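Local coordinates for putative Fe-S biosynthesis protein (Lactobacillus salivarius, PDB 2P2E) that is of unknown function but may take part in the biosynthesis or assembly of iron-sulphur clusters, at residues N23-L28 against V54-D59; D29-V34 against D48-V53. One frame throughout, in Å; residues are numbered along the deposited sequence.

Interaction 1: residues N23-L28 against V54-D59; sequences NAVLLL and VSKDMD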
# COMPACT_ATOMS: atom_id res chain seq x y z
N ASN A 23 1.42 15.78 5.34
CA ASN A 23 0.28 15.88 4.44
C ASN A 23 0.12 14.62 3.58
O ASN A 23 -0.69 14.59 2.64
CB ASN A 23 0.48 17.10 3.53
CG ASN A 23 -0.83 17.80 3.21
OD1 ASN A 23 -1.30 17.80 2.06
ND2 ASN A 23 -1.44 18.42 4.23
N ALA A 24 0.88 13.58 3.91
CA ALA A 24 0.82 12.34 3.14
C ALA A 24 0.10 11.18 3.82
O ALA A 24 0.19 11.00 5.04
CB ALA A 24 2.22 11.92 2.75
N VAL A 25 -0.60 10.40 3.00
CA VAL A 25 -1.37 9.24 3.42
C VAL A 25 -0.96 8.05 2.54
O VAL A 25 -0.74 8.19 1.35
CB VAL A 25 -2.89 9.49 3.26
CG1 VAL A 25 -3.68 8.22 3.53
CG2 VAL A 25 -3.33 10.59 4.20
N LEU A 26 -0.86 6.87 3.15
CA LEU A 26 -0.49 5.66 2.42
C LEU A 26 -1.67 4.77 2.11
O LEU A 26 -2.56 4.59 2.94
CB LEU A 26 0.53 4.86 3.23
CG LEU A 26 1.91 5.49 3.34
CD1 LEU A 26 2.80 4.64 4.20
CD2 LEU A 26 2.50 5.64 1.96
N LEU A 27 -1.66 4.21 0.91
CA LEU A 27 -2.73 3.33 0.50
C LEU A 27 -2.20 2.01 -0.02
O LEU A 27 -1.23 1.97 -0.78
CB LEU A 27 -3.56 3.98 -0.60
CG LEU A 27 -4.07 5.40 -0.39
CD1 LEU A 27 -4.83 5.80 -1.65
CD2 LEU A 27 -4.97 5.48 0.83
N LEU A 28 -2.83 0.93 0.40
CA LEU A 28 -2.48 -0.39 -0.09
C LEU A 28 -3.59 -0.59 -1.11
O LEU A 28 -4.69 -1.00 -0.78
CB LEU A 28 -2.57 -1.43 1.01
CG LEU A 28 -2.27 -2.86 0.54
CD1 LEU A 28 -0.93 -2.93 -0.18
CD2 LEU A 28 -2.27 -3.75 1.75
N VAL A 54 -0.82 9.55 -1.49
CA VAL A 54 -1.63 10.68 -1.86
C VAL A 54 -1.51 11.72 -0.77
O VAL A 54 -0.80 11.52 0.21
CB VAL A 54 -3.10 10.28 -1.93
CG1 VAL A 54 -3.31 9.23 -3.00
CG2 VAL A 54 -3.54 9.75 -0.59
N SER A 55 -2.22 12.84 -0.95
CA SER A 55 -2.24 13.92 0.02
C SER A 55 -3.59 13.88 0.72
O SER A 55 -4.56 13.33 0.19
CB SER A 55 -2.07 15.27 -0.67
OG SER A 55 -0.87 15.33 -1.41
N LYS A 56 -3.65 14.47 1.90
CA LYS A 56 -4.88 14.46 2.66
C LYS A 56 -5.99 15.28 2.01
O LYS A 56 -7.09 15.37 2.56
CB LYS A 56 -4.60 14.96 4.08
CG LYS A 56 -3.59 14.08 4.80
CD LYS A 56 -3.32 14.54 6.23
CE LYS A 56 -2.42 13.55 6.96
NZ LYS A 56 -2.01 14.08 8.30
N ASP A 57 -5.72 15.85 0.85
CA ASP A 57 -6.75 16.64 0.16
C ASP A 57 -7.47 15.85 -0.93
O ASP A 57 -8.63 16.13 -1.25
CB ASP A 57 -6.15 17.92 -0.44
CG ASP A 57 -4.90 17.65 -1.27
OD1 ASP A 57 -3.81 17.50 -0.68
OD2 ASP A 57 -5.01 17.57 -2.52
N MSE A 58 -6.80 14.85 -1.49
CA MSE A 58 -7.39 14.03 -2.54
C MSE A 58 -8.47 13.12 -1.97
O MSE A 58 -8.43 12.74 -0.80
CB MSE A 58 -6.28 13.21 -3.21
CG MSE A 58 -5.32 14.09 -4.03
SE MSE A 58 -3.57 13.31 -4.42
CE MSE A 58 -2.43 14.70 -3.63
N ASP A 59 -9.46 12.78 -2.78
CA ASP A 59 -10.55 11.94 -2.31
C ASP A 59 -10.25 10.45 -2.34
O ASP A 59 -10.58 9.75 -3.30
CB ASP A 59 -11.82 12.23 -3.11
CG ASP A 59 -12.98 11.36 -2.67
OD1 ASP A 59 -13.21 11.23 -1.44
OD2 ASP A 59 -13.66 10.81 -3.57
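Val25 and Val54 form an antiparallel hydrogen-bonded pair, with Val25 N to Val54 O at 3.0 Å and Val54 N to Val25 O at 3.1 Å, where strand 24-30 meets the end of strand 49-55 in the mixed beta-sheet of the protein. One step outward Ala24 faces Ser55 as a non-hydrogen-bonded pair, and a third backbone bond, Lys56 N to Asn23 O at 3.1 Å, is more bent, with 142° at the hydrogen. Asn23 O also receives a CA-H...O contact from Ser55 CA, and Val54 O one from Ala24 CA. On the face that carries Val25, Val54 and Leu27, the two valines meet through Val25 CB and Val54 CG2, 3.9 Å apart. Val54 CG1, anti to the carbonyl carbon (chi1 -62°), reaches Leu27 CD1 at 4.0 Å, the two side chains crossing at about a right angle. Leu37 lies against both Leu27 and Val54, while Tyr76 of the next strand touches Val25 and Leu27, which places this apolar group within the sheet's packing. Beyond Ser55 the chain leaves the strand in a type I turn from Ser55 to Met58 (selenomethionine), closed by Met58 N on Ser55 O. Lys56 is the second residue of this turn, and its extended chain passes across Val25, setting CE 4.1 Å from both Val25 CG2 and Ala24 O. Its ammonium group goes on to bond the carbonyl of Ser22. The closest side-chain approach of the contact is made lower on the same lysine, where CG lies 3.6 Å from Val25 CG2.

Interaction 2: residues D29-V34 against D48-V53; sequences DFDDGV and DFRILV
Asp29 OD2 accepts two bonds from one side of the Arg50 guanidinium, from NE at 2.8 Å and from NH2 at 3.1 Å. The oxygen lies in the guanidinium plane, at its edge, and meets NE with its anti lone pair. Asp31 comes from another direction: its carboxylate stacks on one face, the two planes 2° apart, with OD2 over the centre and 3.7 Å from Arg50 CZ. No guanidinium N-H points at this second carboxylate; its ion pair with Arg50, OD1 to NH2, is long and acts through charge alone. Leu52 CG lies over the opposite face, toward the rim, and Leu52 CD2 packs on Asp29 CB at 3.4 Å. Two acidic groups around one buried guanidinium would be expected to favour its positive charge. An alanine in place of Arg50 would probably leave the buried carboxylates of Asp29 and Asp31 without their shared countercharge and open a gap between Asp31 and Leu52. On the other face of the sheet, the Phe30 edge is directed at the face of Phe49 in an edge-to-face pair, ring centroids 5.4 Å apart and planes at 63°. The backbone sets these side chains in register: Asp29 and Arg50 exchange both N-H...O bonds, and Asp31 N bonds Asp48 O at 2.8 Å. Farther out, Tyr64 OH holds Asp29 OD1, the carbonyl of Val42 takes Arg50 NH1, and Tyr84 stacks on Phe30. Asp31 centres an inverse gamma turn, and Asp32 an Asx turn. Asp29, Asp31 and Arg50 form a buried salt-bridge network on one face of an antiparallel strand pair.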
# COMPACT_ATOMS: atom_id res chain seq x y z
N ASP A 29 -3.28 -0.25 -2.36
CA ASP A 29 -4.25 -0.33 -3.43
C ASP A 29 -4.33 -1.66 -4.16
O ASP A 29 -3.33 -2.33 -4.36
CB ASP A 29 -3.97 0.79 -4.43
CG ASP A 29 -4.87 0.74 -5.65
OD1 ASP A 29 -6.10 0.70 -5.47
OD2 ASP A 29 -4.34 0.75 -6.78
N PHE A 30 -5.55 -2.04 -4.52
CA PHE A 30 -5.77 -3.24 -5.29
C PHE A 30 -6.09 -2.64 -6.66
O PHE A 30 -7.15 -2.06 -6.88
CB PHE A 30 -6.95 -4.04 -4.76
CG PHE A 30 -7.03 -5.42 -5.32
CD1 PHE A 30 -5.97 -6.31 -5.14
CD2 PHE A 30 -8.12 -5.83 -6.08
CE1 PHE A 30 -5.98 -7.57 -5.71
CE2 PHE A 30 -8.15 -7.09 -6.65
CZ PHE A 30 -7.08 -7.97 -6.46
N ASP A 31 -5.12 -2.75 -7.56
CA ASP A 31 -5.21 -2.20 -8.90
C ASP A 31 -6.22 -2.89 -9.78
O ASP A 31 -5.86 -3.78 -10.54
CB ASP A 31 -3.83 -2.27 -9.56
CG ASP A 31 -3.71 -1.34 -10.71
OD1 ASP A 31 -4.74 -0.74 -11.08
OD2 ASP A 31 -2.59 -1.21 -11.25
N ASP A 32 -7.48 -2.49 -9.70
CA ASP A 32 -8.53 -3.12 -10.49
C ASP A 32 -9.39 -2.10 -11.23
O ASP A 32 -10.40 -2.45 -11.84
CB ASP A 32 -9.41 -3.98 -9.59
CG ASP A 32 -9.92 -3.23 -8.38
OD1 ASP A 32 -9.83 -1.98 -8.38
OD2 ASP A 32 -10.40 -3.87 -7.43
N GLY A 33 -8.99 -0.84 -11.16
CA GLY A 33 -9.75 0.18 -11.84
C GLY A 33 -10.89 0.74 -11.01
O GLY A 33 -11.53 1.71 -11.42
N VAL A 34 -11.16 0.14 -9.86
CA VAL A 34 -12.22 0.63 -9.01
C VAL A 34 -11.70 1.75 -8.08
O VAL A 34 -10.62 1.63 -7.48
CB VAL A 34 -12.83 -0.51 -8.15
CG1 VAL A 34 -14.02 0.00 -7.36
CG2 VAL A 34 -13.25 -1.66 -9.04
N ASP A 48 -3.70 -6.21 -8.92
CA ASP A 48 -2.54 -6.55 -8.11
C ASP A 48 -2.32 -5.49 -7.05
O ASP A 48 -2.84 -4.38 -7.16
CB ASP A 48 -1.31 -6.66 -8.99
CG ASP A 48 -0.79 -8.06 -9.03
OD1 ASP A 48 -1.37 -8.90 -8.32
OD2 ASP A 48 0.20 -8.31 -9.76
N PHE A 49 -1.55 -5.83 -6.03
CA PHE A 49 -1.25 -4.92 -4.94
C PHE A 49 -0.14 -3.94 -5.23
O PHE A 49 0.83 -4.28 -5.89
CB PHE A 49 -0.85 -5.69 -3.70
CG PHE A 49 -1.99 -6.33 -3.00
CD1 PHE A 49 -2.94 -5.55 -2.37
CD2 PHE A 49 -2.11 -7.71 -2.96
CE1 PHE A 49 -4.01 -6.14 -1.70
CE2 PHE A 49 -3.17 -8.30 -2.30
CZ PHE A 49 -4.11 -7.51 -1.66
N ARG A 50 -0.28 -2.73 -4.73
CA ARG A 50 0.74 -1.72 -4.92
C ARG A 50 0.52 -0.62 -3.89
O ARG A 50 -0.59 -0.46 -3.38
CB ARG A 50 0.66 -1.14 -6.33
CG ARG A 50 -0.64 -0.45 -6.59
CD ARG A 50 -0.62 0.31 -7.89
NE ARG A 50 -1.93 0.88 -8.17
CZ ARG A 50 -2.17 1.76 -9.13
NH1 ARG A 50 -1.19 2.18 -9.91
NH2 ARG A 50 -3.40 2.22 -9.30
N ILE A 51 1.57 0.13 -3.57
CA ILE A 51 1.44 1.22 -2.61
C ILE A 51 1.27 2.56 -3.29
O ILE A 51 2.06 2.93 -4.16
CB ILE A 51 2.68 1.34 -1.71
CG1 ILE A 51 2.97 -0.01 -1.06
CG2 ILE A 51 2.44 2.38 -0.64
CD1 ILE A 51 1.79 -0.60 -0.39
N LEU A 52 0.24 3.28 -2.88
CA LEU A 52 -0.02 4.60 -3.43
C LEU A 52 0.13 5.62 -2.33
O LEU A 52 -0.24 5.36 -1.19
CB LEU A 52 -1.45 4.69 -3.96
CG LEU A 52 -1.84 4.13 -5.32
CD1 LEU A 52 -1.17 2.78 -5.56
CD2 LEU A 52 -3.36 4.00 -5.37
N VAL A 53 0.70 6.77 -2.67
CA VAL A 53 0.84 7.83 -1.70
C VAL A 53 0.12 9.03 -2.28
O VAL A 53 0.37 9.46 -3.41
CB VAL A 53 2.31 8.14 -1.38
CG1 VAL A 53 3.10 8.18 -2.63
CG2 VAL A 53 2.43 9.48 -0.65

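How the interactions relate
Interactions 1 and 2 are successive lengths of one antiparallel pairing between strands 24-30 and 49-55, their centres about 13 Å apart. Interaction 2 is nested along the chain inside the loop that interaction 1 closes. They join through a probable hydrogen bond from Leu27 N to Leu52 O at 2.8 Å, and through packing of Leu28 CD1 on Ile51 CD1 at 3.6 Å. Leu52 thus ties the valine-rich end to the charged end, since it also packs on Asp29. Interaction 2 is the more buried, its centre about 7 Å from the chain centre against 11 Å for interaction 1, whose turn reaches the surface.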